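Local structure of ferredoxin NADP reductase (Plasmodium falciparum, 3JQQ) at residues B[189-200]-B[228-239]. The protein uses FAD to pass electrons between ferredoxin and NADP(H) in the apicoplast, and may serve the last step of isoprenoid precursor synthesis. The protein carries 1 engineered substitution. Residues are numbered along the deposited sequence; the frame is centred on the assembly and turned at random.
Sequences LKKLFAYDKNNL and ELEYFQKMYPNN
Phe193 packs against Phe232, the middle ring of a row of five aromatics that joins the ends of helices 183-192 and 226-235 in the Rossmann-like NADP-binding domain. Both helices flank the parallel sheet, with Phe193 and Leu189 also resting on Ile211 of strand 211-217. Phe193, just past its helix, lies in an offset stack on Tyr236, centroids 4.5 Å apart; its CD1 sits over the middle of the tyrosine ring. Against Phe232 it is turned obliquely, CD2 to CD2. Leu189 covers a face of Phe232, its CB 4.1 Å from the ring centroid, while its CD1 reaches Phe232 CD1.

Tyr195 continues the cluster outward. Its CD1 comes within 3.6 Å of Phe232 CE2, a reach given by a first torsion of -169° that sets CG opposite the backbone N. With Tyr231 it forms an offset edge-to-face pair, the edge of Tyr195 toward the face of Tyr231, planes at 90°. Alongside the rings, a water links Lys190 NZ, which also donates to Ser106 O, to Glu228 OE1. Leu200 then clasps Tyr231 twice: CD2 lies over the ring in a CH-pi contact, and Tyr231 OH donates a 2.6 Å hydrogen bond to Leu200 O, meeting the C=O at 121°.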
ATOM      1  N   LEU B 189      10.843   8.213 -21.023  1.00 27.80           N
ATOM      2  CA  LEU B 189      10.463   8.293 -22.434  1.00 28.69           C
ATOM      3  C   LEU B 189      10.581   9.712 -22.972  1.00 29.40           C
ATOM      4  O   LEU B 189      10.983   9.920 -24.118  1.00 29.49           O
ATOM      5  CB  LEU B 189       9.036   7.768 -22.644  1.00 28.64           C
ATOM      6  CG  LEU B 189       8.791   6.270 -22.442  1.00 28.58           C
ATOM      7  CD1 LEU B 189       7.302   5.962 -22.516  1.00 28.03           C
ATOM      8  CD2 LEU B 189       9.560   5.450 -23.470  1.00 28.52           C
ATOM      9  N   LYS B 190      10.225  10.686 -22.142  1.00 30.26           N
ATOM     10  CA  LYS B 190      10.317  12.083 -22.539  1.00 31.04           C
ATOM     11  C   LYS B 190      11.768  12.488 -22.781  1.00 31.61           C
ATOM     12  O   LYS B 190      12.050  13.283 -23.675  1.00 31.73           O
ATOM     13  CB  LYS B 190       9.658  12.991 -21.496  1.00 31.00           C
ATOM     14  CG  LYS B 190       8.136  12.941 -21.521  1.00 30.90           C
ATOM     15  CD  LYS B 190       7.532  13.699 -20.346  1.00 30.99           C
ATOM     16  CE  LYS B 190       6.013  13.728 -20.427  1.00 30.59           C
ATOM     17  NZ  LYS B 190       5.417  14.363 -19.222  1.00 30.67           N
ATOM     18  N   LYS B 191      12.688  11.936 -21.994  1.00 32.32           N
ATOM     19  CA  LYS B 191      14.106  12.206 -22.216  1.00 33.00           C
ATOM     20  C   LYS B 191      14.629  11.485 -23.455  1.00 33.36           C
ATOM     21  O   LYS B 191      15.295  12.084 -24.297  1.00 33.45           O
ATOM     22  CB  LYS B 191      14.953  11.818 -21.001  1.00 33.09           C
ATOM     23  CG  LYS B 191      16.452  11.923 -21.264  1.00 33.21           C
ATOM     24  CD  LYS B 191      17.277  11.457 -20.076  1.00 33.77           C
ATOM     25  CE  LYS B 191      18.753  11.347 -20.440  1.00 33.97           C
ATOM     26  NZ  LYS B 191      19.328  12.649 -20.886  1.00 34.08           N
ATOM     27  N   LEU B 192      14.318  10.196 -23.563  1.00 33.78           N
ATOM     28  CA  LEU B 192      14.846   9.364 -24.641  1.00 34.19           C
ATOM     29  C   LEU B 192      14.333   9.785 -26.018  1.00 34.41           C
ATOM     30  O   LEU B 192      15.101   9.859 -26.978  1.00 34.61           O
ATOM     31  CB  LEU B 192      14.522   7.887 -24.388  1.00 34.23           C
ATOM     32  CG  LEU B 192      15.045   7.259 -23.091  1.00 34.38           C
ATOM     33  CD1 LEU B 192      14.315   5.956 -22.789  1.00 34.51           C
ATOM     34  CD2 LEU B 192      16.547   7.026 -23.158  1.00 34.82           C
ATOM     35  N   PHE B 193      13.036  10.057 -26.112  1.00 34.59           N
ATOM     36  CA  PHE B 193      12.417  10.384 -27.396  1.00 34.68           C
ATOM     37  C   PHE B 193      12.309  11.890 -27.637  1.00 34.74           C
ATOM     38  O   PHE B 193      11.643  12.327 -28.576  1.00 34.76           O
ATOM     39  CB  PHE B 193      11.040   9.729 -27.515  1.00 34.67           C
ATOM     40  CG  PHE B 193      11.084   8.226 -27.573  1.00 34.90           C
ATOM     41  CD1 PHE B 193      11.822   7.576 -28.548  1.00 34.93           C
ATOM     42  CD2 PHE B 193      10.371   7.462 -26.660  1.00 34.84           C
ATOM     43  CE1 PHE B 193      11.860   6.194 -28.604  1.00 35.19           C
ATOM     44  CE2 PHE B 193      10.402   6.082 -26.712  1.00 35.06           C
ATOM     45  CZ  PHE B 193      11.146   5.446 -27.686  1.00 35.21           C
ATOM     46  N   ALA B 194      12.958  12.675 -26.784  1.00 34.87           N
ATOM     47  CA  ALA B 194      12.999  14.133 -26.934  1.00 35.05           C
ATOM     48  C   ALA B 194      11.616  14.791 -26.945  1.00 35.16           C
ATOM     49  O   ALA B 194      11.398  15.783 -27.643  1.00 35.21           O
ATOM     50  CB  ALA B 194      13.778  14.515 -28.187  1.00 35.03           C
ATOM     51  N   TYR B 195      10.694  14.246 -26.155  1.00 35.24           N
ATOM     52  CA  TYR B 195       9.320  14.728 -26.108  1.00 35.33           C
ATOM     53  C   TYR B 195       9.197  16.237 -25.927  1.00 35.58           C
ATOM     54  O   TYR B 195       9.815  16.820 -25.038  1.00 35.57           O
ATOM     55  CB  TYR B 195       8.530  14.033 -25.000  1.00 35.18           C
ATOM     56  CG  TYR B 195       7.046  14.287 -25.060  1.00 34.82           C
ATOM     57  CD1 TYR B 195       6.220  13.477 -25.827  1.00 34.58           C
ATOM     58  CD2 TYR B 195       6.464  15.341 -24.361  1.00 34.55           C
ATOM     59  CE1 TYR B 195       4.860  13.702 -25.899  1.00 34.49           C
ATOM     60  CE2 TYR B 195       5.097  15.576 -24.425  1.00 34.26           C
ATOM     61  CZ  TYR B 195       4.302  14.750 -25.198  1.00 34.19           C
ATOM     62  OH  TYR B 195       2.939  14.960 -25.270  1.00 33.79           O
ATOM     63  N   ASP B 196       8.379  16.852 -26.773  1.00 36.02           N
ATOM     64  CA  ASP B 196       8.004  18.250 -26.610  1.00 36.52           C
ATOM     65  C   ASP B 196       6.534  18.440 -26.979  1.00 36.92           C
ATOM     66  O   ASP B 196       6.137  18.234 -28.127  1.00 36.87           O
ATOM     67  CB  ASP B 196       8.892  19.168 -27.451  1.00 36.46           C
ATOM     68  CG  ASP B 196       8.567  20.633 -27.243  1.00 36.49           C
ATOM     69  OD1 ASP B 196       7.593  20.925 -26.518  1.00 36.49           O
ATOM     70  OD2 ASP B 196       9.283  21.489 -27.801  1.00 36.48           O
ATOM     71  N   LYS B 197       5.736  18.825 -25.989  1.00 37.51           N
ATOM     72  CA  LYS B 197       4.301  18.990 -26.163  1.00 38.18           C
ATOM     73  C   LYS B 197       4.019  19.999 -27.266  1.00 38.60           C
ATOM     74  O   LYS B 197       3.067  19.854 -28.032  1.00 38.67           O
ATOM     75  CB  LYS B 197       3.662  19.457 -24.850  1.00 38.17           C
ATOM     76  CG  LYS B 197       2.182  19.128 -24.715  1.00 38.48           C
ATOM     77  CD  LYS B 197       1.612  19.589 -23.372  1.00 38.89           C
ATOM     78  CE  LYS B 197       1.223  21.061 -23.410  1.00 39.40           C
ATOM     79  NZ  LYS B 197       0.538  21.487 -22.154  1.00 39.57           N
ATOM     80  N   ASN B 198       4.867  21.016 -27.345  1.00 39.26           N
ATOM     81  CA  ASN B 198       4.676  22.104 -28.292  1.00 39.91           C
ATOM     82  C   ASN B 198       5.380  21.877 -29.630  1.00 40.47           C
ATOM     83  O   ASN B 198       5.400  22.762 -30.485  1.00 40.51           O
ATOM     84  CB  ASN B 198       5.098  23.433 -27.659  1.00 39.83           C
ATOM     85  CG  ASN B 198       4.204  23.832 -26.495  1.00 39.78           C
ATOM     86  OD1 ASN B 198       2.986  23.941 -26.644  1.00 39.81           O
ATOM     87  ND2 ASN B 198       4.805  24.053 -25.331  1.00 39.50           N
ATOM     88  N   ASN B 199       5.949  20.689 -29.811  1.00 41.20           N
ATOM     89  CA  ASN B 199       6.553  20.318 -31.090  1.00 41.99           C
ATOM     90  C   ASN B 199       6.483  18.814 -31.352  1.00 42.49           C
ATOM     91  O   ASN B 199       7.499  18.158 -31.583  1.00 42.55           O
ATOM     92  CB  ASN B 199       7.993  20.832 -31.187  1.00 42.02           C
ATOM     93  CG  ASN B 199       8.057  22.321 -31.493  1.00 42.35           C
ATOM     94  OD1 ASN B 199       7.528  22.783 -32.506  1.00 42.47           O
ATOM     95  ND2 ASN B 199       8.710  23.079 -30.619  1.00 42.79           N
ATOM     96  N   LEU B 200       5.264  18.283 -31.326  1.00 43.23           N
ATOM     97  CA  LEU B 200       5.024  16.851 -31.465  1.00 44.00           C
ATOM     98  C   LEU B 200       5.166  16.356 -32.903  1.00 44.80           C
ATOM     99  O   LEU B 200       5.246  15.151 -33.145  1.00 44.76           O
ATOM    100  CB  LEU B 200       3.630  16.500 -30.937  1.00 43.80           C
ATOM    101  CG  LEU B 200       3.344  16.807 -29.464  1.00 43.55           C
ATOM    102  CD1 LEU B 200       1.842  16.869 -29.206  1.00 43.22           C
ATOM    103  CD2 LEU B 200       4.013  15.783 -28.555  1.00 43.13           C
ATOM    104  N   GLU B 228       0.450  10.429 -24.033  1.00 23.33           N
ATOM    105  CA  GLU B 228       1.866  10.262 -24.321  1.00 24.04           C
ATOM    106  C   GLU B 228       2.167   8.841 -24.789  1.00 24.47           C
ATOM    107  O   GLU B 228       2.838   8.643 -25.801  1.00 24.47           O
ATOM    108  CB  GLU B 228       2.704  10.588 -23.084  1.00 24.08           C
ATOM    109  CG  GLU B 228       2.689  12.056 -22.682  1.00 24.62           C
ATOM    110  CD  GLU B 228       1.430  12.452 -21.934  1.00 25.47           C
ATOM    111  OE1 GLU B 228       1.318  13.639 -21.558  1.00 25.91           O
ATOM    112  OE2 GLU B 228       0.557  11.582 -21.720  1.00 25.59           O
ATOM    113  N   LEU B 229       1.667   7.857 -24.048  1.00 25.17           N
ATOM    114  CA  LEU B 229       1.919   6.460 -24.371  1.00 25.91           C
ATOM    115  C   LEU B 229       1.448   6.110 -25.775  1.00 26.62           C
ATOM    116  O   LEU B 229       2.131   5.395 -26.510  1.00 26.71           O
ATOM    117  CB  LEU B 229       1.269   5.529 -23.339  1.00 25.77           C
ATOM    118  CG  LEU B 229       1.923   5.441 -21.955  1.00 25.53           C
ATOM    119  CD1 LEU B 229       1.048   4.645 -20.989  1.00 25.13           C
ATOM    120  CD2 LEU B 229       3.318   4.834 -22.043  1.00 24.51           C
ATOM    121  N   GLU B 230       0.277   6.617 -26.149  1.00 27.56           N
ATOM    122  CA  GLU B 230      -0.245   6.392 -27.491  1.00 28.58           C
ATOM    123  C   GLU B 230       0.554   7.170 -28.531  1.00 29.11           C
ATOM    124  O   GLU B 230       0.704   6.725 -29.667  1.00 28.98           O
ATOM    125  CB  GLU B 230      -1.732   6.748 -27.569  1.00 28.68           C
ATOM    126  CG  GLU B 230      -2.642   5.667 -27.010  1.00 29.74           C
ATOM    127  CD  GLU B 230      -4.113   6.015 -27.123  1.00 31.37           C
ATOM    128  OE1 GLU B 230      -4.448   7.218 -27.071  1.00 31.95           O
ATOM    129  OE2 GLU B 230      -4.936   5.082 -27.255  1.00 32.13           O
ATOM    130  N   TYR B 231       1.073   8.328 -28.138  1.00 30.00           N
ATOM    131  CA  TYR B 231       1.877   9.137 -29.045  1.00 31.01           C
ATOM    132  C   TYR B 231       3.214   8.467 -29.350  1.00 31.69           C
ATOM    133  O   TYR B 231       3.716   8.543 -30.475  1.00 31.71           O
ATOM    134  CB  TYR B 231       2.111  10.538 -28.476  1.00 30.96           C
ATOM    135  CG  TYR B 231       3.166  11.326 -29.235  1.00 31.43           C
ATOM    136  CD1 TYR B 231       2.836  12.053 -30.373  1.00 31.87           C
ATOM    137  CD2 TYR B 231       4.489  11.334 -28.816  1.00 31.65           C
ATOM    138  CE1 TYR B 231       3.797  12.771 -31.066  1.00 32.02           C
ATOM    139  CE2 TYR B 231       5.454  12.047 -29.501  1.00 31.94           C
ATOM    140  CZ  TYR B 231       5.103  12.764 -30.625  1.00 32.10           C
ATOM    141  OH  TYR B 231       6.064  13.474 -31.309  1.00 32.43           O
ATOM    142  N   PHE B 232       3.791   7.812 -28.347  1.00 32.66           N
ATOM    143  CA  PHE B 232       5.059   7.128 -28.542  1.00 33.63           C
ATOM    144  C   PHE B 232       4.889   5.899 -29.429  1.00 34.36           C
ATOM    145  O   PHE B 232       5.750   5.605 -30.265  1.00 34.46           O
ATOM    146  CB  PHE B 232       5.684   6.744 -27.201  1.00 33.55           C
ATOM    147  CG  PHE B 232       6.041   7.921 -26.335  1.00 33.53           C
ATOM    148  CD1 PHE B 232       5.610   7.987 -25.019  1.00 33.37           C
ATOM    149  CD2 PHE B 232       6.806   8.968 -26.841  1.00 33.35           C
ATOM    150  CE1 PHE B 232       5.934   9.066 -24.219  1.00 33.12           C
ATOM    151  CE2 PHE B 232       7.134  10.052 -26.045  1.00 33.29           C
ATOM    152  CZ  PHE B 232       6.700  10.101 -24.735  1.00 33.26           C
ATOM    153  N   GLN B 233       3.783   5.189 -29.250  1.00 35.33           N
ATOM    154  CA  GLN B 233       3.522   3.969 -30.006  1.00 36.35           C
ATOM    155  C   GLN B 233       3.192   4.274 -31.467  1.00 36.86           C
ATOM    156  O   GLN B 233       3.426   3.449 -32.352  1.00 37.00           O
ATOM    157  CB  GLN B 233       2.395   3.168 -29.350  1.00 36.38           C
ATOM    158  CG  GLN B 233       2.449   1.675 -29.623  1.00 37.06           C
ATOM    159  CD  GLN B 233       1.624   0.871 -28.634  1.00 37.89           C
ATOM    160  OE1 GLN B 233       0.728   1.403 -27.976  1.00 38.23           O
ATOM    161  NE2 GLN B 233       1.921  -0.420 -28.526  1.00 38.17           N
ATOM    162  N   LYS B 234       2.656   5.465 -31.715  1.00 37.54           N
ATOM    163  CA  LYS B 234       2.324   5.898 -33.072  1.00 38.13           C
ATOM    164  C   LYS B 234       3.554   6.434 -33.807  1.00 38.38           C
ATOM    165  O   LYS B 234       3.752   6.156 -34.990  1.00 38.49           O
ATOM    166  CB  LYS B 234       1.222   6.965 -33.024  1.00 38.20           C
ATOM    167  CG  LYS B 234       0.704   7.399 -34.394  1.00 38.58           C
ATOM    168  CD  LYS B 234      -0.410   8.433 -34.263  1.00 39.10           C
ATOM    169  CE  LYS B 234       0.087   9.702 -33.581  1.00 39.49           C
ATOM    170  NZ  LYS B 234      -0.970  10.751 -33.491  1.00 39.44           N
ATOM    171  N   MET B 235       4.380   7.192 -33.092  1.00 38.66           N
ATOM    172  CA  MET B 235       5.532   7.875 -33.681  1.00 38.96           C
ATOM    173  C   MET B 235       6.804   7.027 -33.717  1.00 38.87           C
ATOM    174  O   MET B 235       7.659   7.218 -34.584  1.00 38.90           O
ATOM    175  CB  MET B 235       5.807   9.184 -32.935  1.00 39.13           C
ATOM    176  CG  MET B 235       5.082  10.397 -33.494  1.00 40.01           C
ATOM    177  SD  MET B 235       6.070  11.291 -34.712  1.00 42.11           S
ATOM    178  CE  MET B 235       6.235  10.054 -35.997  1.00 41.60           C
ATOM    179  N   TYR B 236       6.933   6.103 -32.771  1.00 38.73           N
ATOM    180  CA  TYR B 236       8.109   5.254 -32.691  1.00 38.61           C
ATOM    181  C   TYR B 236       7.702   3.790 -32.576  1.00 38.66           C
ATOM    182  O   TYR B 236       8.084   3.106 -31.627  1.00 38.64           O
ATOM    183  CB  TYR B 236       8.974   5.664 -31.499  1.00 38.58           C
ATOM    184  CG  TYR B 236       9.386   7.117 -31.533  1.00 38.30           C
ATOM    185  CD1 TYR B 236      10.498   7.523 -32.256  1.00 38.14           C
ATOM    186  CD2 TYR B 236       8.657   8.083 -30.853  1.00 38.14           C
ATOM    187  CE1 TYR B 236      10.876   8.849 -32.298  1.00 38.26           C
ATOM    188  CE2 TYR B 236       9.029   9.413 -30.888  1.00 38.16           C
ATOM    189  CZ  TYR B 236      10.139   9.791 -31.613  1.00 38.14           C
ATOM    190  OH  TYR B 236      10.518  11.113 -31.656  1.00 38.12           O
ATOM    191  N   PRO B 237       6.931   3.303 -33.558  1.00 38.70           N
ATOM    192  CA  PRO B 237       6.320   1.978 -33.505  1.00 38.78           C
ATOM    193  C   PRO B 237       7.339   0.843 -33.500  1.00 38.85           C
ATOM    194  O   PRO B 237       7.023  -0.263 -33.062  1.00 38.97           O
ATOM    195  CB  PRO B 237       5.484   1.929 -34.788  1.00 38.74           C
ATOM    196  CG  PRO B 237       6.172   2.868 -35.710  1.00 38.69           C
ATOM    197  CD  PRO B 237       6.682   3.975 -34.839  1.00 38.69           C
ATOM    198  N   ASN B 238       8.545   1.112 -33.987  1.00 38.91           N
ATOM    199  CA  ASN B 238       9.588   0.093 -34.045  1.00 38.91           C
ATOM    200  C   ASN B 238      10.538   0.171 -32.854  1.00 38.78           C
ATOM    201  O   ASN B 238      11.480  -0.613 -32.748  1.00 38.74           O
ATOM    202  CB  ASN B 238      10.370   0.202 -35.357  1.00 39.02           C
ATOM    203  CG  ASN B 238       9.532  -0.178 -36.572  1.00 39.26           C
ATOM    204  OD1 ASN B 238       9.246   0.661 -37.427  1.00 39.45           O
ATOM    205  ND2 ASN B 238       9.126  -1.440 -36.643  1.00 39.46           N
ATOM    206  N   ASN B 239      10.277   1.117 -31.957  1.00 38.62           N
ATOM    207  CA  ASN B 239      11.122   1.316 -30.782  1.00 38.41           C
ATOM    208  C   ASN B 239      10.380   1.113 -29.462  1.00 38.10           C
ATOM    209  O   ASN B 239      10.969   1.256 -28.391  1.00 38.04           O
ATOM    210  CB  ASN B 239      11.762   2.706 -30.814  1.00 38.52           C
ATOM    211  CG  ASN B 239      12.615   2.928 -32.048  1.00 38.81           C
ATOM    212  OD1 ASN B 239      12.310   3.782 -32.881  1.00 39.17           O
ATOM    213  ND2 ASN B 239      13.685   2.153 -32.175  1.00 38.90           N
TER
HETATM  214  O   HOH W   1       2.758  15.267 -19.371  1.00 34.55           O
HETATM  215  O   HOH W   2       9.323  12.128 -29.160  1.00 47.85           O
HETATM  216  O   HOH W   3       7.647  14.847 -29.197  1.00 49.19           O